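Local coordinates for hypothetical protein Cgl1923 (Corynebacterium glutamicum ATCC 13032, PDB 2P90), which is of unknown function but belongs to the PAC2 family, whose relatives include proteasome-assembly chaperones, and may be linked to the proteasome, at residues Val199-Tyr204 against Pro211-Lys216; Ile136-Ala141 against Leu215-Ser220; Ser44-Leu49 against Met106-Glu111. All coordinates share one frame; numbering follows the deposited sequence.

Overall arrangement
All three contacts pack helices onto one face of the central mixed sheet. Interactions 1 and 2 share helix 211-225, overlapping at Leu215 and Lys216, and place it on the neighbouring parallel strands 194-202 and 134-143; their centres are about 9 Å apart. Interaction 3 sets helix 41-52 on strand 103-108, its centre about 11 Å from that of interaction 2 and 16 Å from that of interaction 1. Along the chain, interaction 3 closes before strand 134-143 begins, and interactions 1 and 2 end together on helix 211-225. The two helices also touch each other, through Thr214, Leu217 and Leu218 against Ser44-Leu49, so distant parts of the sequence build one continuous helical layer within the PAC2 fold.

Interaction 1: residues Val199-Tyr204 against Pro211-Lys216; sequences VHVPHY and PAATLK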
# COMPACT_ATOMS: atom_id res chain seq x y z
N VAL B 199 -1.44 -18.93 17.95
CA VAL B 199 -1.96 -20.27 17.74
C VAL B 199 -1.32 -20.76 16.43
O VAL B 199 -1.09 -19.96 15.51
CB VAL B 199 -3.52 -20.23 17.71
CG1 VAL B 199 -4.04 -19.45 16.48
CG2 VAL B 199 -4.12 -21.62 17.75
N HIS B 200 -1.00 -22.06 16.37
CA HIS B 200 -0.31 -22.64 15.23
C HIS B 200 -1.30 -23.36 14.36
O HIS B 200 -2.01 -24.23 14.85
CB HIS B 200 0.75 -23.64 15.70
CG HIS B 200 1.86 -23.01 16.46
ND1 HIS B 200 3.15 -23.50 16.46
CD2 HIS B 200 1.89 -21.89 17.23
CE1 HIS B 200 3.91 -22.74 17.22
NE2 HIS B 200 3.18 -21.75 17.69
N VAL B 201 -1.37 -23.00 13.08
CA VAL B 201 -2.40 -23.51 12.21
C VAL B 201 -1.70 -24.29 11.10
O VAL B 201 -0.70 -23.79 10.59
CB VAL B 201 -3.24 -22.33 11.63
CG1 VAL B 201 -4.32 -22.82 10.64
CG2 VAL B 201 -3.84 -21.45 12.78
N PRO B 202 -2.19 -25.51 10.76
CA PRO B 202 -1.58 -26.26 9.65
C PRO B 202 -1.46 -25.34 8.45
O PRO B 202 -2.43 -24.71 8.09
CB PRO B 202 -2.59 -27.38 9.38
CG PRO B 202 -3.27 -27.58 10.66
CD PRO B 202 -3.30 -26.28 11.37
N HIS B 203 -0.27 -25.23 7.87
CA HIS B 203 -0.05 -24.27 6.80
C HIS B 203 -0.97 -24.54 5.62
O HIS B 203 -1.40 -23.60 4.95
CB HIS B 203 1.42 -24.24 6.35
CG HIS B 203 1.86 -25.51 5.69
ND1 HIS B 203 2.08 -26.68 6.39
CD2 HIS B 203 2.09 -25.80 4.39
CE1 HIS B 203 2.43 -27.64 5.55
NE2 HIS B 203 2.44 -27.13 4.32
N TYR B 204 -1.27 -25.81 5.37
CA TYR B 204 -1.96 -26.18 4.12
C TYR B 204 -3.46 -25.92 4.21
O TYR B 204 -4.20 -26.10 3.23
CB TYR B 204 -1.68 -27.65 3.76
CG TYR B 204 -1.99 -28.62 4.88
CD1 TYR B 204 -1.05 -28.88 5.89
CD2 TYR B 204 -3.21 -29.29 4.94
CE1 TYR B 204 -1.31 -29.76 6.92
CE2 TYR B 204 -3.49 -30.19 5.99
CZ TYR B 204 -2.52 -30.42 6.97
OH TYR B 204 -2.75 -31.28 8.02
N PRO B 211 -11.52 -23.25 12.64
CA PRO B 211 -12.11 -22.98 13.98
C PRO B 211 -11.42 -23.59 15.19
O PRO B 211 -11.55 -23.04 16.28
CB PRO B 211 -13.55 -23.49 13.86
CG PRO B 211 -13.85 -23.45 12.39
CD PRO B 211 -12.55 -23.73 11.68
N ALA B 212 -10.72 -24.71 15.05
CA ALA B 212 -9.99 -25.27 16.20
C ALA B 212 -8.98 -24.24 16.78
O ALA B 212 -8.71 -24.20 17.99
CB ALA B 212 -9.29 -26.60 15.82
N ALA B 213 -8.46 -23.37 15.90
CA ALA B 213 -7.49 -22.35 16.30
C ALA B 213 -8.17 -21.17 17.02
O ALA B 213 -7.68 -20.69 18.02
CB ALA B 213 -6.71 -21.90 15.12
N THR B 214 -9.32 -20.74 16.52
CA THR B 214 -10.14 -19.74 17.20
C THR B 214 -10.41 -20.23 18.62
O THR B 214 -10.07 -19.54 19.58
CB THR B 214 -11.45 -19.51 16.45
OG1 THR B 214 -11.15 -19.27 15.06
CG2 THR B 214 -12.28 -18.34 17.04
N LEU B 215 -10.98 -21.44 18.71
CA LEU B 215 -11.24 -22.13 19.99
C LEU B 215 -10.04 -22.13 20.92
O LEU B 215 -10.13 -21.72 22.08
CB LEU B 215 -11.69 -23.58 19.71
CG LEU B 215 -12.26 -24.43 20.86
CD1 LEU B 215 -13.48 -23.80 21.58
CD2 LEU B 215 -12.65 -25.80 20.34
N LYS B 216 -8.90 -22.56 20.40
CA LYS B 216 -7.67 -22.55 21.16
C LYS B 216 -7.31 -21.15 21.67
O LYS B 216 -7.01 -21.00 22.86
CB LYS B 216 -6.52 -23.17 20.35
CG LYS B 216 -5.31 -23.55 21.20
CD LYS B 216 -5.71 -24.44 22.39
CE LYS B 216 -4.85 -24.17 23.62
NZ LYS B 216 -3.58 -24.95 23.63
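Val199 straddles the methyl of Ala213. Its CG2 lies 3.7 Å and its CG1 3.9 Å from Ala213 CB, so both branches point down onto the helix and the alanine sits in the fork. A chi1 of 66° sets CG1 between the backbone N and the carbonyl carbon and leaves CG2 anti to N; that branch also reaches past the methyl to Ala213 O, and its far flank rests 3.9 Å from Lys216 CB, one turn further on. Val201, two residues on along the same face of the strand, touches with CG2 only, 3.7 Å from Ala213 CB; CG1, anti to the backbone N, makes no contact with the helix segment. One small residue thus receives three methyl groups, and the strand and helix axes approach to 8.5 Å. Lys216 offers only the base of its side chain; beyond CG the chain bends away and NZ forms a salt bridge with Asp165. Strand 199-202 and helix 211-216 run almost antiparallel, at 172°, as a strand and the helix following it after a short connection. Strand 134-143 pairs with Val199 and Val201 through backbone hydrogen bonds, while helix 41-52 meets Ala213 and Thr214 and helix 232-250 meets Pro211 and Leu215.

Interaction 2: residues Ile136-Ala141 against Leu215-Ser220; sequences ICLYAA and LKLLQS
Leu217 reaches strand 134-143 at the carbonyl of Tyr139 and not at its ring: Leu217 CD2 stops 3.9 Å from Tyr139 O. The aromatic ring leaves the strand on the other side of the sheet, where Thr198 and Tyr35 touch the side chain and the hydroxyl is hydrogen-bonded to Glu184 and Ser180 of helix 179-189. A second flat group lies within the helix. Lys216 O is gripped from opposite faces of its carbonyl plane by Ser220 N and by Ser220 OG, the hydroxyl giving its hydrogen at 2.7 Å to Lys216 O from 37° out of that plane. The strand is an inner one of the mixed sheet in an alpha-beta-alpha sandwich, with helix 211-225 in one layer and helix 179-189 in the other; the latter precedes strand 194-202, which lies parallel to and beside strand 134-143. On the side of helix 211-225, Leu138 and Leu217 point at each other and meet through single branches, Leu138 CD2 standing 4.3 Å from Leu217 CD2. Leu217 CG is anti to the carbonyl carbon (chi1 -76°), which extends the side chain over the strand, and the same leucine packs against Val199 of strand 194-202 and Ser45 of helix 41-52.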
# COMPACT_ATOMS: atom_id res chain seq x y z
N ILE B 136 -3.20 -8.80 26.26
CA ILE B 136 -2.97 -9.96 25.44
C ILE B 136 -3.30 -9.72 23.97
O ILE B 136 -4.46 -9.52 23.64
CB ILE B 136 -3.83 -11.18 25.91
CG1 ILE B 136 -3.66 -11.42 27.42
CG2 ILE B 136 -3.46 -12.41 25.03
CD1 ILE B 136 -4.40 -12.69 27.95
N CYS B 137 -2.27 -9.81 23.13
CA CYS B 137 -2.39 -9.71 21.68
C CYS B 137 -2.46 -11.07 21.00
O CYS B 137 -1.73 -11.98 21.35
CB CYS B 137 -1.20 -8.95 21.14
SG CYS B 137 -1.07 -7.26 21.77
N LEU B 138 -3.35 -11.20 20.02
CA LEU B 138 -3.59 -12.47 19.37
C LEU B 138 -3.00 -12.53 17.97
O LEU B 138 -3.08 -11.56 17.23
CB LEU B 138 -5.08 -12.74 19.31
CG LEU B 138 -5.86 -12.60 20.62
CD1 LEU B 138 -7.32 -13.02 20.36
CD2 LEU B 138 -5.22 -13.39 21.80
N TYR B 139 -2.41 -13.69 17.64
CA TYR B 139 -1.73 -13.93 16.36
C TYR B 139 -2.11 -15.34 15.93
O TYR B 139 -2.28 -16.20 16.78
CB TYR B 139 -0.22 -13.88 16.55
CG TYR B 139 0.28 -12.60 17.18
CD1 TYR B 139 0.66 -11.53 16.37
CD2 TYR B 139 0.36 -12.45 18.58
CE1 TYR B 139 1.08 -10.35 16.91
CE2 TYR B 139 0.81 -11.25 19.14
CZ TYR B 139 1.16 -10.21 18.29
OH TYR B 139 1.60 -9.00 18.75
N ALA B 140 -2.30 -15.57 14.63
CA ALA B 140 -2.45 -16.93 14.10
C ALA B 140 -1.42 -17.11 12.99
O ALA B 140 -1.41 -16.37 11.96
CB ALA B 140 -3.84 -17.17 13.59
N ALA B 141 -0.52 -18.09 13.19
CA ALA B 141 0.57 -18.33 12.23
C ALA B 141 0.40 -19.63 11.51
O ALA B 141 0.05 -20.62 12.15
CB ALA B 141 1.97 -18.26 12.92
N LEU B 215 -10.98 -21.44 18.71
CA LEU B 215 -11.24 -22.13 19.99
C LEU B 215 -10.04 -22.13 20.92
O LEU B 215 -10.13 -21.72 22.08
CB LEU B 215 -11.69 -23.58 19.71
CG LEU B 215 -12.26 -24.43 20.86
CD1 LEU B 215 -13.48 -23.80 21.58
CD2 LEU B 215 -12.65 -25.80 20.34
N LYS B 216 -8.90 -22.56 20.40
CA LYS B 216 -7.67 -22.55 21.16
C LYS B 216 -7.31 -21.15 21.67
O LYS B 216 -7.01 -21.00 22.86
CB LYS B 216 -6.52 -23.17 20.35
CG LYS B 216 -5.31 -23.55 21.20
CD LYS B 216 -5.71 -24.44 22.39
CE LYS B 216 -4.85 -24.17 23.62
NZ LYS B 216 -3.58 -24.95 23.63
N LEU B 217 -7.34 -20.13 20.80
CA LEU B 217 -7.06 -18.75 21.25
C LEU B 217 -8.03 -18.33 22.36
O LEU B 217 -7.62 -17.77 23.36
CB LEU B 217 -7.09 -17.72 20.11
CG LEU B 217 -5.94 -17.61 19.12
CD1 LEU B 217 -6.36 -16.68 17.97
CD2 LEU B 217 -4.62 -17.13 19.77
N LEU B 218 -9.31 -18.63 22.18
CA LEU B 218 -10.31 -18.22 23.13
C LEU B 218 -10.14 -18.92 24.50
O LEU B 218 -10.22 -18.28 25.56
CB LEU B 218 -11.71 -18.38 22.55
CG LEU B 218 -12.13 -17.40 21.45
CD1 LEU B 218 -13.58 -17.61 21.05
CD2 LEU B 218 -11.93 -15.94 21.92
N GLN B 219 -9.88 -20.23 24.49
CA GLN B 219 -9.68 -20.94 25.75
C GLN B 219 -8.36 -20.53 26.43
O GLN B 219 -8.27 -20.54 27.65
CB GLN B 219 -9.93 -22.48 25.65
CG GLN B 219 -9.01 -23.31 24.77
CD GLN B 219 -9.68 -24.63 24.25
OE1 GLN B 219 -10.82 -24.97 24.61
NE2 GLN B 219 -8.96 -25.35 23.39
N SER B 220 -7.37 -20.09 25.66
CA SER B 220 -6.15 -19.56 26.26
C SER B 220 -6.44 -18.24 27.00
O SER B 220 -5.88 -17.97 28.06
CB SER B 220 -5.05 -19.36 25.22
OG SER B 220 -4.85 -20.55 24.50

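Interaction 3: residues Ser44-Leu49 against Met106-Glu111; sequences SSSSHL and MLSGPE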
# COMPACT_ATOMS: atom_id res chain seq x y z
N SER B 44 -12.02 -14.25 13.83
CA SER B 44 -13.08 -15.14 14.33
C SER B 44 -13.25 -15.09 15.85
O SER B 44 -14.36 -15.14 16.34
CB SER B 44 -12.89 -16.58 13.87
OG SER B 44 -13.11 -16.62 12.48
N SER B 45 -12.15 -14.98 16.56
CA SER B 45 -12.18 -14.86 17.99
C SER B 45 -12.98 -13.64 18.43
O SER B 45 -13.89 -13.76 19.25
CB SER B 45 -10.76 -14.76 18.53
OG SER B 45 -10.06 -15.95 18.26
N SER B 46 -12.65 -12.48 17.87
CA SER B 46 -13.32 -11.25 18.28
C SER B 46 -14.76 -11.23 17.80
O SER B 46 -15.67 -10.85 18.54
CB SER B 46 -12.53 -9.99 17.86
OG SER B 46 -12.51 -9.82 16.46
N SER B 47 -15.00 -11.67 16.58
CA SER B 47 -16.36 -11.66 16.10
C SER B 47 -17.24 -12.72 16.81
O SER B 47 -18.42 -12.48 17.03
CB SER B 47 -16.43 -11.72 14.56
OG SER B 47 -16.39 -13.04 14.13
N HIS B 48 -16.66 -13.82 17.25
CA HIS B 48 -17.40 -14.79 18.05
C HIS B 48 -17.88 -14.22 19.42
O HIS B 48 -19.05 -14.40 19.81
CB HIS B 48 -16.59 -16.07 18.25
CG HIS B 48 -17.30 -17.11 19.04
ND1 HIS B 48 -17.03 -17.36 20.37
CD2 HIS B 48 -18.32 -17.95 18.70
CE1 HIS B 48 -17.83 -18.32 20.81
NE2 HIS B 48 -18.62 -18.69 19.82
N LEU B 49 -16.96 -13.55 20.11
CA LEU B 49 -17.23 -12.91 21.39
C LEU B 49 -18.27 -11.83 21.21
O LEU B 49 -19.18 -11.68 22.03
CB LEU B 49 -15.95 -12.29 21.93
CG LEU B 49 -14.87 -13.29 22.36
CD1 LEU B 49 -13.60 -12.57 22.79
CD2 LEU B 49 -15.34 -14.29 23.48
N MET B 106 -11.82 -5.41 24.94
CA MET B 106 -11.39 -5.87 23.65
C MET B 106 -11.13 -4.70 22.67
O MET B 106 -11.96 -3.80 22.47
CB MET B 106 -12.41 -6.89 23.10
CG MET B 106 -12.02 -7.45 21.75
SD MET B 106 -12.83 -9.02 21.35
CE MET B 106 -11.37 -9.99 21.37
N LEU B 107 -9.93 -4.71 22.09
CA LEU B 107 -9.60 -3.84 20.99
C LEU B 107 -9.54 -4.71 19.74
O LEU B 107 -8.67 -5.57 19.59
CB LEU B 107 -8.27 -3.11 21.21
CG LEU B 107 -7.79 -2.23 20.06
CD1 LEU B 107 -8.70 -1.01 19.91
CD2 LEU B 107 -6.33 -1.82 20.29
N SER B 108 -10.50 -4.49 18.85
CA SER B 108 -10.56 -5.29 17.68
C SER B 108 -10.96 -4.47 16.47
O SER B 108 -11.57 -3.43 16.60
CB SER B 108 -11.51 -6.46 17.91
OG SER B 108 -12.84 -6.02 18.03
N GLY B 109 -10.64 -4.98 15.31
CA GLY B 109 -10.94 -4.31 14.04
C GLY B 109 -9.66 -4.41 13.23
O GLY B 109 -8.80 -5.21 13.58
N PRO B 110 -9.53 -3.63 12.14
CA PRO B 110 -8.33 -3.75 11.28
C PRO B 110 -7.03 -3.27 11.93
O PRO B 110 -7.03 -2.21 12.60
CB PRO B 110 -8.67 -2.79 10.13
CG PRO B 110 -9.63 -1.79 10.75
CD PRO B 110 -10.48 -2.63 11.60
N GLU B 111 -5.94 -4.03 11.74
CA GLU B 111 -4.62 -3.50 12.09
C GLU B 111 -4.44 -2.18 11.31
O GLU B 111 -4.61 -2.19 10.10
CB GLU B 111 -3.51 -4.48 11.66
CG GLU B 111 -2.11 -3.88 11.74
CD GLU B 111 -1.00 -4.81 11.28
OE1 GLU B 111 -1.12 -5.43 10.19
OE2 GLU B 111 0.01 -4.89 12.02
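Met106 and Ser46 bury the most surface here, with Leu49 next, where helix 41-52 lies over strand 103-108 in the alpha-beta-alpha sandwich of this PAC2-family chain; helix 116-129 covers the other face of the sheet. Helix and strand axes cross at -124° and approach to 9.6 Å. Met106 rises from the strand with CG anti to the backbone N, and its extended chi1 and chi2 carry SD to 3.6 Å from Ser46 CB. The turn at chi3 (-114°) then swings CE along the same surface, 3.7 Å from Ser46 CB. Leu49, one turn on, crosses the methionine side chain at about a right angle and rests CD1 3.7 Å from Met106 CE. The sulfur end thus touches both Ser46 CB and Leu49 CD1, which it meets in roughly perpendicular directions, while Ile29 and Ala31 of the adjacent strand 27-33 also touch the methionine. Past Ser108 the chain turns a corner at Gly109 and runs to Glu111, which forms salt bridges with Arg70 and Arg73 of a second subunit. The two serines meet through carbon, Ser46 CB being 3.7 Å from Ser108 CB. Ser46 OG makes a weak hydrogen bond to Glu43 O in its own helix and stands 4.1 Å from Ser108 OG.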